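Local coordinates for hemolysin-related protein (Vibrio cholerae serotype O1, PDB 6MLT) that binds calcium and sodium ions and probably carbohydrate, as a secreted matrix protein thought to contribute to adhesion of Vibrio cholerae biofilms, at residues A[411-416]-A[428-433]; A[513-518]-A[537-542]; A[213-218]-A[252-257]; A[38-43]-A[56-61]; A[446-451]-A[466-471]. All coordinates share one frame; numbering follows the deposited sequence.

Contact 1 (A[411-416]-A[428-433])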
# COMPACT_ATOMS: atom_id res chain seq x y z
N ASN A 411 -20.65 -26.76 -5.76
CA ASN A 411 -21.74 -27.11 -4.87
C ASN A 411 -21.63 -28.60 -4.56
O ASN A 411 -21.36 -29.41 -5.45
CB ASN A 411 -23.10 -26.78 -5.49
CG ASN A 411 -23.36 -25.28 -5.57
OD1 ASN A 411 -22.94 -24.52 -4.70
ND2 ASN A 411 -24.05 -24.86 -6.62
N VAL A 412 -21.82 -28.95 -3.29
CA VAL A 412 -21.58 -30.30 -2.80
C VAL A 412 -22.81 -30.77 -2.04
O VAL A 412 -23.33 -30.04 -1.18
CB VAL A 412 -20.33 -30.36 -1.90
CG1 VAL A 412 -20.07 -31.77 -1.41
CG2 VAL A 412 -19.11 -29.81 -2.65
N TRP A 413 -23.29 -31.96 -2.38
CA TRP A 413 -24.40 -32.61 -1.68
C TRP A 413 -23.85 -33.83 -0.95
O TRP A 413 -23.19 -34.67 -1.58
CB TRP A 413 -25.49 -33.06 -2.64
CG TRP A 413 -26.33 -31.99 -3.29
CD1 TRP A 413 -27.64 -31.69 -3.01
CD2 TRP A 413 -25.94 -31.10 -4.35
NE1 TRP A 413 -28.08 -30.67 -3.82
CE2 TRP A 413 -27.06 -30.29 -4.65
CE3 TRP A 413 -24.76 -30.91 -5.07
CZ2 TRP A 413 -27.02 -29.31 -5.63
CZ3 TRP A 413 -24.73 -29.94 -6.04
CH2 TRP A 413 -25.85 -29.15 -6.31
N SER A 414 -24.15 -33.95 0.34
CA SER A 414 -23.78 -35.13 1.11
C SER A 414 -24.94 -35.49 2.03
O SER A 414 -25.32 -34.69 2.88
CB SER A 414 -22.51 -34.91 1.92
OG SER A 414 -22.18 -36.09 2.65
N LYS A 415 -25.47 -36.70 1.87
CA LYS A 415 -26.55 -37.18 2.71
C LYS A 415 -26.02 -37.64 4.07
O LYS A 415 -25.00 -38.33 4.15
CB LYS A 415 -27.27 -38.33 2.02
CG LYS A 415 -28.46 -38.88 2.80
CD LYS A 415 -29.12 -40.03 2.05
CE LYS A 415 -30.24 -40.67 2.86
NZ LYS A 415 -30.98 -41.68 2.07
N GLU A 416 -26.74 -37.27 5.13
CA GLU A 416 -26.39 -37.67 6.49
C GLU A 416 -27.34 -38.69 7.09
O GLU A 416 -26.91 -39.53 7.88
CB GLU A 416 -26.36 -36.45 7.41
CG GLU A 416 -25.35 -35.39 7.03
CD GLU A 416 -25.33 -34.22 8.01
OE1 GLU A 416 -26.13 -34.25 8.97
OE2 GLU A 416 -24.53 -33.28 7.81
N ALA A 428 -23.53 -35.78 -4.67
CA ALA A 428 -23.65 -35.05 -5.92
C ALA A 428 -22.70 -33.87 -5.91
O ALA A 428 -22.33 -33.36 -4.85
CB ALA A 428 -25.09 -34.56 -6.17
N VAL A 429 -22.32 -33.42 -7.11
CA VAL A 429 -21.44 -32.27 -7.26
C VAL A 429 -21.88 -31.42 -8.43
O VAL A 429 -22.54 -31.88 -9.37
CB VAL A 429 -19.96 -32.68 -7.46
CG1 VAL A 429 -19.42 -33.37 -6.23
CG2 VAL A 429 -19.81 -33.57 -8.69
N GLN A 430 -21.48 -30.16 -8.38
CA GLN A 430 -21.74 -29.19 -9.43
C GLN A 430 -20.60 -28.19 -9.41
O GLN A 430 -20.17 -27.76 -8.34
CB GLN A 430 -23.09 -28.49 -9.22
CG GLN A 430 -23.41 -27.38 -10.21
CD GLN A 430 -24.77 -26.78 -9.96
OE1 GLN A 430 -25.14 -26.51 -8.81
NE2 GLN A 430 -25.54 -26.58 -11.02
N PHE A 431 -20.10 -27.83 -10.59
CA PHE A 431 -18.92 -26.99 -10.70
C PHE A 431 -19.31 -25.55 -10.99
O PHE A 431 -20.19 -25.29 -11.81
CB PHE A 431 -18.00 -27.51 -11.80
CG PHE A 431 -17.61 -28.94 -11.61
CD1 PHE A 431 -16.66 -29.29 -10.66
CD2 PHE A 431 -18.21 -29.94 -12.35
CE1 PHE A 431 -16.32 -30.61 -10.46
CE2 PHE A 431 -17.87 -31.27 -12.16
CZ PHE A 431 -16.92 -31.60 -11.21
N LEU A 432 -18.64 -24.63 -10.30
CA LEU A 432 -18.87 -23.19 -10.43
C LEU A 432 -17.66 -22.55 -11.10
O LEU A 432 -16.52 -22.78 -10.68
CB LEU A 432 -19.10 -22.57 -9.05
CG LEU A 432 -20.09 -23.31 -8.15
CD1 LEU A 432 -20.10 -22.72 -6.75
CD2 LEU A 432 -21.48 -23.27 -8.76
N VAL A 433 -17.91 -21.74 -12.13
CA VAL A 433 -16.86 -21.14 -12.94
C VAL A 433 -17.11 -19.64 -13.09
O VAL A 433 -18.21 -19.14 -12.83
CB VAL A 433 -16.77 -21.81 -14.33
CG1 VAL A 433 -16.46 -23.30 -14.19
CG2 VAL A 433 -18.07 -21.60 -15.11
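N411, V412 and W413 run antiparallel to Q430, V429 and A428, the axes of 411-413 and 428-433 approaching to 4.9 Å with their directions 176° apart. N411-Q430 and W413-A428 are hydrogen-bonded pairs flanking the non-hydrogen-bonded pair V412-V429; the bond from A428 N to W413 O is weak. Above this ladder, on the face carrying N411, W413, A428 and Q430, the side chains form a second tier. The side chains of N411 and Q430 lie side by side and point the same way, their amide planes 61° apart. N411 ND2 donates to Q430 OE1 at 3.0 Å, nearly straight; OE1 lies in the plane of the N411 amide, whereas ND2 stands above the plane of the Q430 amide. With Q430 CG anti to the backbone N (chi1 175°), the extended chain carries its amide out beside that of N411. The indole of W413 turns its six-membered edge to the partner strand: CE3 meets A428 CB at 3.8 Å, while Q430 CB comes in the ring plane, 3.9 Å from CZ3. Next to the paired amides, L432 CD2 packs against N411 ND2 at 3.7 Å. Q430 NE2 is claimed by S297 O, so the amide pair continues toward the next strand. Within this sheet of the beta-prism lectin domain, strands 405-413 and 428-435 are the central two, bordered by 309-312 and 295-301 respectively.

Contact 2 (A[513-518]-A[537-542])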
# COMPACT_ATOMS: atom_id res chain seq x y z
N ILE A 513 -5.74 24.62 -7.75
CA ILE A 513 -5.58 25.51 -6.61
C ILE A 513 -4.26 26.24 -6.78
O ILE A 513 -3.22 25.59 -6.96
CB ILE A 513 -5.61 24.74 -5.28
CG1 ILE A 513 -7.01 24.18 -5.02
CG2 ILE A 513 -5.15 25.63 -4.12
CD1 ILE A 513 -7.09 23.22 -3.85
N ALA A 514 -4.29 27.57 -6.73
CA ALA A 514 -3.06 28.35 -6.80
C ALA A 514 -2.21 28.06 -5.57
O ALA A 514 -2.66 28.26 -4.44
CB ALA A 514 -3.38 29.84 -6.90
N ASN A 515 -0.98 27.61 -5.80
CA ASN A 515 -0.09 27.20 -4.72
C ASN A 515 1.31 27.08 -5.30
O ASN A 515 1.53 26.25 -6.20
CB ASN A 515 -0.54 25.87 -4.11
CG ASN A 515 0.16 25.53 -2.81
OD1 ASN A 515 -0.10 26.14 -1.78
ND2 ASN A 515 1.05 24.54 -2.86
N SER A 516 2.24 27.90 -4.83
CA SER A 516 3.56 28.00 -5.45
C SER A 516 4.62 27.25 -4.66
O SER A 516 4.52 27.06 -3.45
CB SER A 516 3.99 29.46 -5.60
OG SER A 516 4.01 30.14 -4.35
N SER A 517 5.66 26.83 -5.38
CA SER A 517 6.82 26.19 -4.77
C SER A 517 7.98 26.18 -5.75
O SER A 517 7.79 25.98 -6.96
CB SER A 517 6.49 24.76 -4.33
OG SER A 517 7.64 24.15 -3.76
N GLY A 518 9.20 26.38 -5.23
CA GLY A 518 10.39 26.05 -5.99
C GLY A 518 10.44 24.58 -6.36
O GLY A 518 11.08 24.22 -7.36
N LEU A 537 -7.59 18.76 2.72
CA LEU A 537 -6.51 18.73 1.74
C LEU A 537 -5.43 19.71 2.19
O LEU A 537 -5.67 20.93 2.23
CB LEU A 537 -7.02 19.10 0.36
CG LEU A 537 -5.98 19.45 -0.71
CD1 LEU A 537 -5.04 18.29 -0.96
CD2 LEU A 537 -6.66 19.89 -2.00
N ILE A 538 -4.24 19.19 2.48
CA ILE A 538 -3.15 19.96 3.09
C ILE A 538 -2.01 20.09 2.09
O ILE A 538 -1.55 19.08 1.53
CB ILE A 538 -2.64 19.27 4.38
CG1 ILE A 538 -3.79 19.07 5.37
CG2 ILE A 538 -1.50 20.09 5.02
CD1 ILE A 538 -3.78 17.73 6.05
N MET A 539 -1.52 21.31 1.89
CA MET A 539 -0.40 21.53 0.99
C MET A 539 0.51 22.63 1.53
O MET A 539 0.07 23.51 2.27
CB MET A 539 -0.87 21.89 -0.43
CG MET A 539 -1.61 23.19 -0.54
SD MET A 539 -2.41 23.39 -2.15
CE MET A 539 -3.73 22.18 -2.02
N VAL A 540 1.78 22.56 1.15
CA VAL A 540 2.78 23.51 1.61
C VAL A 540 3.18 24.41 0.44
O VAL A 540 3.05 24.03 -0.73
CB VAL A 540 4.01 22.78 2.21
CG1 VAL A 540 3.56 21.85 3.32
CG2 VAL A 540 4.76 22.01 1.12
N ALA A 541 3.64 25.61 0.77
CA ALA A 541 3.91 26.61 -0.25
C ALA A 541 5.11 27.46 0.15
O ALA A 541 5.42 27.62 1.34
CB ALA A 541 2.70 27.53 -0.48
N ASN A 542 5.77 28.00 -0.86
CA ASN A 542 6.87 28.93 -0.68
C ASN A 542 6.89 29.87 -1.87
O ASN A 542 6.45 29.51 -2.97
CB ASN A 542 8.21 28.20 -0.53
CG ASN A 542 8.46 27.24 -1.68
OD1 ASN A 542 8.95 27.65 -2.74
ND2 ASN A 542 8.13 25.97 -1.48
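N515 and M539 slide past each other in opposite directions, the asparagine laying CB and CG against the sulphur and sending its amide atoms to other partners. Its CB lies 3.7 Å from M539 SD. CG, anti to the backbone N (chi1 -168°), comes to 3.4 Å from the same sulphur. At the tip the amide divides its work: OD1 rests 3.4 Å from A541 CB and is hydrogen-bonded by N551 ND2, while ND2 donates to V540 O at 3.0 Å, from above the plane of that carbonyl. Both ends of a buried amide are thus satisfied. Deeper along the strands, I513 CD1 meets L537 CD2 tip to tip at 3.8 Å and also touches M539 CE. The segments belong to successive blades of a beta-propeller: 509-514 is the last strand of one blade, and 536-541 lies inside the next, the blade closed by the N-terminal strand 13-19. Where 513-518 leaves its strand, the bonds between blades become polar. N542 N donates to S516 O, and the N542 side chain turns back to grip the loop twice. Its OD1 accepts from G518 N at 2.8 Å, in the carbonyl plane and on a lone pair, and its ND2 gives a proton to S517 OG at 3.0 Å. That hydroxyl also pairs with E522, and N542 ND2 has a second acceptor in V31 O, carrying the polar network toward the loop after strand 28-30.

Contact 3 (A[213-218]-A[252-257])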
# COMPACT_ATOMS: atom_id res chain seq x y z
N TRP A 213 20.87 -8.06 -2.20
CA TRP A 213 21.06 -7.77 -3.61
C TRP A 213 21.01 -6.27 -3.82
O TRP A 213 20.67 -5.50 -2.92
CB TRP A 213 20.02 -8.48 -4.48
CG TRP A 213 18.57 -8.26 -4.14
CD1 TRP A 213 17.75 -9.14 -3.49
CD2 TRP A 213 17.77 -7.12 -4.46
NE1 TRP A 213 16.49 -8.61 -3.38
CE2 TRP A 213 16.47 -7.38 -3.97
CE3 TRP A 213 18.02 -5.91 -5.10
CZ2 TRP A 213 15.42 -6.47 -4.10
CZ3 TRP A 213 16.98 -5.00 -5.23
CH2 TRP A 213 15.69 -5.28 -4.73
N GLN A 214 21.35 -5.86 -5.04
CA GLN A 214 21.45 -4.45 -5.35
C GLN A 214 21.05 -4.23 -6.80
O GLN A 214 21.56 -4.90 -7.69
CB GLN A 214 22.88 -3.95 -5.11
CG GLN A 214 23.07 -2.48 -5.30
CD GLN A 214 24.41 -2.03 -4.74
OE1 GLN A 214 24.66 -2.16 -3.54
NE2 GLN A 214 25.27 -1.53 -5.61
N TYR A 215 20.14 -3.29 -7.02
CA TYR A 215 19.76 -2.89 -8.37
C TYR A 215 20.80 -1.90 -8.89
O TYR A 215 21.04 -0.86 -8.27
CB TYR A 215 18.37 -2.27 -8.37
CG TYR A 215 17.92 -1.82 -9.74
CD1 TYR A 215 17.78 -2.74 -10.77
CD2 TYR A 215 17.63 -0.49 -10.01
CE1 TYR A 215 17.38 -2.36 -12.03
CE2 TYR A 215 17.21 -0.09 -11.28
CZ TYR A 215 17.10 -1.04 -12.28
OH TYR A 215 16.69 -0.67 -13.53
N GLN A 216 21.40 -2.22 -10.02
CA GLN A 216 22.41 -1.37 -10.64
C GLN A 216 21.71 -0.27 -11.43
O GLN A 216 21.04 -0.54 -12.43
CB GLN A 216 23.34 -2.18 -11.53
N ALA A 217 21.87 0.97 -10.98
CA ALA A 217 21.28 2.13 -11.63
C ALA A 217 22.39 3.09 -12.05
O ALA A 217 23.55 2.95 -11.65
CB ALA A 217 20.29 2.83 -10.70
N ASN A 218 22.01 4.07 -12.86
CA ASN A 218 22.96 5.04 -13.39
C ASN A 218 23.15 6.25 -12.50
O ASN A 218 24.00 7.10 -12.80
CB ASN A 218 22.49 5.47 -14.79
CG ASN A 218 22.34 4.29 -15.74
OD1 ASN A 218 21.28 4.07 -16.34
ND2 ASN A 218 23.40 3.52 -15.87
N GLU A 252 15.30 6.96 -14.63
CA GLU A 252 14.42 5.86 -14.98
C GLU A 252 13.34 5.71 -13.92
O GLU A 252 13.44 6.25 -12.81
CB GLU A 252 15.19 4.55 -15.13
CG GLU A 252 15.78 4.00 -13.84
CD GLU A 252 16.51 2.69 -14.06
OE1 GLU A 252 17.72 2.71 -14.36
OE2 GLU A 252 15.85 1.63 -13.96
N ILE A 253 12.29 4.99 -14.30
CA ILE A 253 11.35 4.38 -13.37
C ILE A 253 11.37 2.89 -13.65
O ILE A 253 11.45 2.47 -14.81
CB ILE A 253 9.93 4.95 -13.51
CG1 ILE A 253 9.00 4.28 -12.50
CG2 ILE A 253 9.41 4.75 -14.93
CD1 ILE A 253 7.95 5.18 -11.94
N ALA A 254 11.33 2.08 -12.60
CA ALA A 254 11.47 0.65 -12.79
C ALA A 254 10.62 -0.08 -11.76
O ALA A 254 10.38 0.42 -10.65
CB ALA A 254 12.93 0.20 -12.69
N VAL A 255 10.16 -1.26 -12.14
CA VAL A 255 9.49 -2.19 -11.24
C VAL A 255 10.38 -3.40 -11.09
O VAL A 255 10.74 -4.04 -12.09
CB VAL A 255 8.10 -2.58 -11.76
CG1 VAL A 255 7.46 -3.61 -10.83
CG2 VAL A 255 7.21 -1.35 -11.88
N LEU A 256 10.74 -3.71 -9.86
CA LEU A 256 11.60 -4.84 -9.54
C LEU A 256 10.78 -5.92 -8.84
O LEU A 256 9.85 -5.63 -8.09
CB LEU A 256 12.75 -4.41 -8.63
CG LEU A 256 13.54 -3.18 -9.07
CD1 LEU A 256 14.59 -2.85 -8.04
CD2 LEU A 256 14.16 -3.42 -10.43
N GLU A 257 11.15 -7.17 -9.11
CA GLU A 257 10.62 -8.30 -8.37
C GLU A 257 11.30 -8.39 -7.00
O GLU A 257 12.28 -7.70 -6.72
CB GLU A 257 10.85 -9.60 -9.15
CG GLU A 257 10.36 -9.56 -10.60
CD GLU A 257 8.84 -9.56 -10.72
OE1 GLU A 257 8.16 -9.71 -9.69
OE2 GLU A 257 8.33 -9.42 -11.86
O HOH W 1 19.44 0.79 -14.52
O HOH W 2 19.41 4.71 -13.84
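The phenol ring of Y215 has L256 CD2 over one face, 3.6 Å above the plane and displaced toward the rim, and the carboxylate of E252 at its edge, with CD in the ring plane. Both partners lie on strand 252-256 of one beta-propeller blade, whereas Y215 follows the outermost strand, 211-214, of the blade before it, so the ring fills an interface between successive blades. The L256 methyl makes a CH-pi contact, 22° off the ring normal; its other methyl, CD1, packs 3.8 Å from Y215 CB and also touches the indole of W213. Y215 CG is anti to the backbone N (chi1 180°), directing the ring toward the neighbouring blade. There it meets E252 tip to tip, the carboxylate plane standing 88° to the ring. Y215 OH donates to E252 OE2 in a very short bond of 2.5 Å, while A254 CB lies 3.9 Å from the same hydroxyl. R265 takes part as well, through a salt bridge to E252 OE1 and a weak bond from its NE to Y215 OH, and would be expected to favour the ionised carboxylate. Water also ties E252 OE1 to the loop after the outer strand. One molecule hydrogen-bonds to Q216 O and to E252 OE1; a second accepts from N218 N at 2.9 Å and lies 2.7 Å from E252 OE1.

Contact 4 (A[38-43]-A[56-61]). With CA (calcium ion), chain C; CA (calcium ion), chain B.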
# COMPACT_ATOMS: atom_id res chain seq x y z
N VAL A 38 -0.58 13.99 12.53
CA VAL A 38 -0.67 13.17 13.73
C VAL A 38 -1.36 13.98 14.82
O VAL A 38 -1.41 15.22 14.76
CB VAL A 38 0.71 12.70 14.23
CG1 VAL A 38 1.30 11.63 13.31
CG2 VAL A 38 1.67 13.90 14.35
N GLN A 39 -1.87 13.29 15.85
CA GLN A 39 -2.52 13.94 16.99
C GLN A 39 -1.47 14.47 17.97
O GLN A 39 -0.59 13.73 18.42
CB GLN A 39 -3.43 12.95 17.72
CG GLN A 39 -4.51 12.30 16.88
CD GLN A 39 -5.75 13.17 16.72
OE1 GLN A 39 -5.86 14.24 17.31
NE2 GLN A 39 -6.69 12.69 15.92
N LEU A 40 -1.59 15.75 18.36
CA LEU A 40 -0.61 16.35 19.25
C LEU A 40 -1.17 17.07 20.46
O LEU A 40 -0.39 17.45 21.34
CB LEU A 40 0.27 17.35 18.47
CG LEU A 40 1.13 16.75 17.36
CD1 LEU A 40 1.82 17.87 16.57
CD2 LEU A 40 2.17 15.78 17.92
N ASN A 41 -2.49 17.26 20.57
CA ASN A 41 -3.03 17.94 21.74
C ASN A 41 -4.41 17.39 22.07
O ASN A 41 -5.02 16.66 21.29
CB ASN A 41 -3.07 19.46 21.55
CG ASN A 41 -4.16 19.91 20.60
OD1 ASN A 41 -4.24 19.45 19.47
ND2 ASN A 41 -5.02 20.81 21.08
N ASP A 42 -4.90 17.76 23.25
CA ASP A 42 -6.18 17.29 23.75
C ASP A 42 -7.25 18.31 23.37
O ASP A 42 -7.49 19.28 24.09
CB ASP A 42 -6.12 17.08 25.26
CG ASP A 42 -7.41 16.55 25.83
OD1 ASP A 42 -8.27 16.08 25.05
OD2 ASP A 42 -7.57 16.61 27.07
N ASP A 43 -7.88 18.10 22.22
CA ASP A 43 -8.87 19.05 21.73
C ASP A 43 -10.19 18.97 22.50
O ASP A 43 -10.80 20.01 22.79
CB ASP A 43 -9.13 18.82 20.24
CG ASP A 43 -7.96 19.24 19.38
OD1 ASP A 43 -7.68 20.45 19.30
OD2 ASP A 43 -7.32 18.35 18.80
N ASP A 56 -3.28 16.96 13.76
CA ASP A 56 -2.53 18.19 13.56
C ASP A 56 -1.48 18.00 12.48
O ASP A 56 -1.25 16.90 11.99
CB ASP A 56 -1.90 18.60 14.88
CG ASP A 56 -2.94 18.71 15.97
OD1 ASP A 56 -3.87 19.52 15.79
OD2 ASP A 56 -2.85 17.96 16.97
N ILE A 57 -0.86 19.11 12.09
CA ILE A 57 0.08 19.15 10.98
C ILE A 57 1.46 19.52 11.51
O ILE A 57 1.59 20.46 12.31
CB ILE A 57 -0.38 20.13 9.88
CG1 ILE A 57 -1.57 19.55 9.10
CG2 ILE A 57 0.76 20.43 8.91
CD1 ILE A 57 -2.89 19.61 9.78
N ILE A 58 2.48 18.79 11.07
CA ILE A 58 3.87 19.10 11.37
C ILE A 58 4.58 19.47 10.07
O ILE A 58 4.52 18.71 9.09
CB ILE A 58 4.59 17.92 12.05
CG1 ILE A 58 3.97 17.64 13.42
CG2 ILE A 58 6.09 18.22 12.19
CD1 ILE A 58 4.37 16.29 14.00
N VAL A 59 5.26 20.61 10.08
CA VAL A 59 6.04 21.09 8.95
C VAL A 59 7.36 21.64 9.47
O VAL A 59 7.54 21.86 10.67
CB VAL A 59 5.29 22.17 8.13
CG1 VAL A 59 4.05 21.57 7.50
CG2 VAL A 59 4.93 23.35 9.01
N VAL A 60 8.29 21.85 8.54
CA VAL A 60 9.57 22.49 8.83
C VAL A 60 9.63 23.77 8.00
O VAL A 60 9.48 23.72 6.77
CB VAL A 60 10.76 21.57 8.50
CG1 VAL A 60 12.07 22.22 8.93
CG2 VAL A 60 10.58 20.20 9.18
N THR A 61 9.83 24.91 8.66
CA THR A 61 9.83 26.21 7.99
C THR A 61 11.25 26.74 7.84
O THR A 61 12.11 26.53 8.71
CB THR A 61 8.98 27.23 8.76
OG1 THR A 61 9.53 27.44 10.07
CG2 THR A 61 7.55 26.74 8.90
CA CA C . -5.18 18.56 17.61
CA CA B . -8.71 14.19 24.00
O HOH W 3 -4.79 16.34 18.77
O HOH W 4 -6.18 20.64 17.22
O HOH W 5 -9.71 12.26 23.46
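The side chains of D56 and N41 cross at about a right angle, with the carboxylate and amide planes 47° apart, and a calcium ion is bound by both. D56 binds it with both oxygens, OD1 at 2.4 Å and OD2 at 2.5 Å; N41 OD1 comes closer, at 2.3 Å. D43 OD2, V54 O and two waters raise the ligand count to seven. The metal lets N41 OD1 and D56 OD2 sit 3.2 Å apart. Within the first shell N41 ND2 bonds to D43 OD1 from above that carboxylate; L40 N and G78 N, which do not touch the metal, hold D56 OD2 and OD1. Like charges on D43 and D56 are probably offset by the ion. Beneath the site, L40 and I58 also cross at about a right angle, with L40 CD1 3.8 Å from I58 CG1, and V38 CG2 touches I58 CD1 at 3.6 Å. D42 turns to a second calcium, binding through OD1 at 2.2 Å with N44, D46, K48 and D53 in an EF-hand-like loop. V38 and D56 form an antiparallel hydrogen-bonded pair where strand 36-38 ends and 56-63 begins; strand 71-76 lines the other side of 56-63.

Contact 5 (A[446-451]-A[466-471])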
# COMPACT_ATOMS: atom_id res chain seq x y z
N VAL A 446 2.06 6.25 -10.81
CA VAL A 446 2.07 7.63 -11.29
C VAL A 446 3.22 8.38 -10.65
O VAL A 446 3.52 8.18 -9.46
CB VAL A 446 0.72 8.33 -11.03
CG1 VAL A 446 0.46 8.47 -9.54
CG2 VAL A 446 0.67 9.68 -11.74
N TYR A 447 3.87 9.24 -11.43
CA TYR A 447 4.96 10.06 -10.93
C TYR A 447 5.13 11.29 -11.80
O TYR A 447 4.70 11.32 -12.96
CB TYR A 447 6.28 9.27 -10.88
CG TYR A 447 6.97 9.09 -12.21
CD1 TYR A 447 6.59 8.08 -13.09
CD2 TYR A 447 8.01 9.93 -12.59
CE1 TYR A 447 7.24 7.91 -14.30
CE2 TYR A 447 8.66 9.76 -13.80
CZ TYR A 447 8.27 8.75 -14.65
OH TYR A 447 8.92 8.59 -15.85
N ALA A 448 5.78 12.30 -11.22
CA ALA A 448 6.08 13.54 -11.92
C ALA A 448 7.55 13.57 -12.30
O ALA A 448 8.42 13.26 -11.48
CB ALA A 448 5.74 14.74 -11.04
N GLY A 449 7.82 13.95 -13.55
CA GLY A 449 9.17 14.20 -14.02
C GLY A 449 9.45 15.68 -14.16
O GLY A 449 8.76 16.52 -13.58
N TYR A 450 10.48 16.00 -14.94
CA TYR A 450 10.79 17.41 -15.19
C TYR A 450 9.67 18.12 -15.94
O TYR A 450 9.44 19.31 -15.72
CB TYR A 450 12.10 17.54 -15.96
CG TYR A 450 13.33 17.48 -15.09
CD1 TYR A 450 13.74 18.60 -14.37
CD2 TYR A 450 14.08 16.33 -14.99
CE1 TYR A 450 14.87 18.56 -13.57
CE2 TYR A 450 15.21 16.27 -14.19
CZ TYR A 450 15.60 17.39 -13.48
OH TYR A 450 16.72 17.34 -12.69
N TYR A 451 8.96 17.40 -16.82
CA TYR A 451 8.03 18.00 -17.77
C TYR A 451 6.57 17.58 -17.61
O TYR A 451 5.69 18.31 -18.08
CB TYR A 451 8.44 17.67 -19.21
CG TYR A 451 9.84 18.10 -19.60
CD1 TYR A 451 10.37 19.31 -19.19
CD2 TYR A 451 10.63 17.29 -20.41
CE1 TYR A 451 11.66 19.70 -19.55
CE2 TYR A 451 11.91 17.66 -20.78
CZ TYR A 451 12.42 18.87 -20.35
OH TYR A 451 13.69 19.23 -20.72
N VAL A 466 0.43 14.18 -18.47
CA VAL A 466 -0.13 15.51 -18.29
C VAL A 466 1.01 16.49 -18.04
O VAL A 466 1.75 16.34 -17.06
CB VAL A 466 -1.15 15.55 -17.15
CG1 VAL A 466 -1.51 16.98 -16.79
CG2 VAL A 466 -2.40 14.77 -17.55
N ALA A 467 1.14 17.49 -18.91
CA ALA A 467 2.21 18.46 -18.77
C ALA A 467 2.13 19.13 -17.41
O ALA A 467 1.05 19.49 -16.93
CB ALA A 467 2.12 19.51 -19.89
N ASN A 468 3.30 19.28 -16.79
CA ASN A 468 3.41 19.74 -15.40
C ASN A 468 4.82 20.31 -15.24
O ASN A 468 5.79 19.54 -15.21
CB ASN A 468 3.15 18.59 -14.44
CG ASN A 468 2.99 19.04 -12.99
OD1 ASN A 468 1.98 19.65 -12.62
ND2 ASN A 468 3.98 18.72 -12.16
N ASP A 469 4.92 21.63 -15.15
CA ASP A 469 6.21 22.33 -15.21
C ASP A 469 7.00 22.11 -13.93
O ASP A 469 6.67 22.68 -12.89
CB ASP A 469 5.98 23.83 -15.45
CG ASP A 469 7.23 24.69 -15.20
OD1 ASP A 469 8.36 24.14 -15.12
OD2 ASP A 469 7.08 25.93 -15.07
N ASP A 470 8.06 21.31 -14.01
CA ASP A 470 8.95 21.16 -12.86
C ASP A 470 10.40 21.20 -13.29
O ASP A 470 11.25 20.48 -12.75
CB ASP A 470 8.66 19.88 -12.09
CG ASP A 470 9.26 19.92 -10.71
OD1 ASP A 470 9.21 21.02 -10.12
OD2 ASP A 470 9.79 18.90 -10.22
N LEU A 471 10.72 22.08 -14.25
CA LEU A 471 12.09 22.18 -14.73
C LEU A 471 13.08 22.44 -13.60
O LEU A 471 14.25 22.06 -13.71
CB LEU A 471 12.21 23.30 -15.76
CG LEU A 471 12.31 22.85 -17.21
CD1 LEU A 471 10.95 22.45 -17.72
CD2 LEU A 471 12.93 23.94 -18.07
O HOH W 6 6.16 17.48 -13.52
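Two loop ends of one beta-propeller blade are laced together here, Y450 and Y451 in the turn joining strands 443-448 and 452-457, and N468 and D470 just beyond the outermost strand, 462-467. Two backbone bonds do the lacing. N468 N donates to Y451 O at 2.9 Å, above the plane of that carbonyl, and D470 N to Y450 O at 3.0 Å. A water bridges the two loops, hydrogen-bonded to G449 O at 2.8 Å, N468 O at 2.7 Å and N468 ND2 at 2.9 Å. Among the side chains, L471 CD1 meets the Y451 ring at its edge, in plane, 3.4 Å from CE1; the ring of Y450 presents its edge to L471 O, which lies 3.6 Å from its CD1. CB of Y450 lies over the rim of one face of the Y451 ring. L471 is held by an Asx turn, D469 OD1 accepting from L471 N at 3.3 Å. R500 grips N468 OD1 and T519 pairs with D470 OD1. The direct hydrogen bonds between the loops are main chain to main chain, so they probably depend more on backbone course than on side-chain identity.

Along the chain the order is contact 4, contact 3, contact 1, contact 5, contact 2. Contact 1 lies in the beta-prism lectin domain, its centre 49 to 60 Å from the others, all of which belong to the eight-bladed propeller. That domain is inserted within the blade of contact 5, between strands 277-279 and 443-448. Contacts 2 and 4 touch, I538 CG2 lying 4.1 Å from I57 CG1 where the last blade packs on the first. Contacts 3 and 5 likewise meet across adjoining blades, I253 CD1 being 3.4 Å from Y447 CD1. Contacts 2 and 5 come within about 5 Å at nearest atoms. Contact 4, with its calcium ions, thus lies far from contact 1 in the probable sugar-binding module.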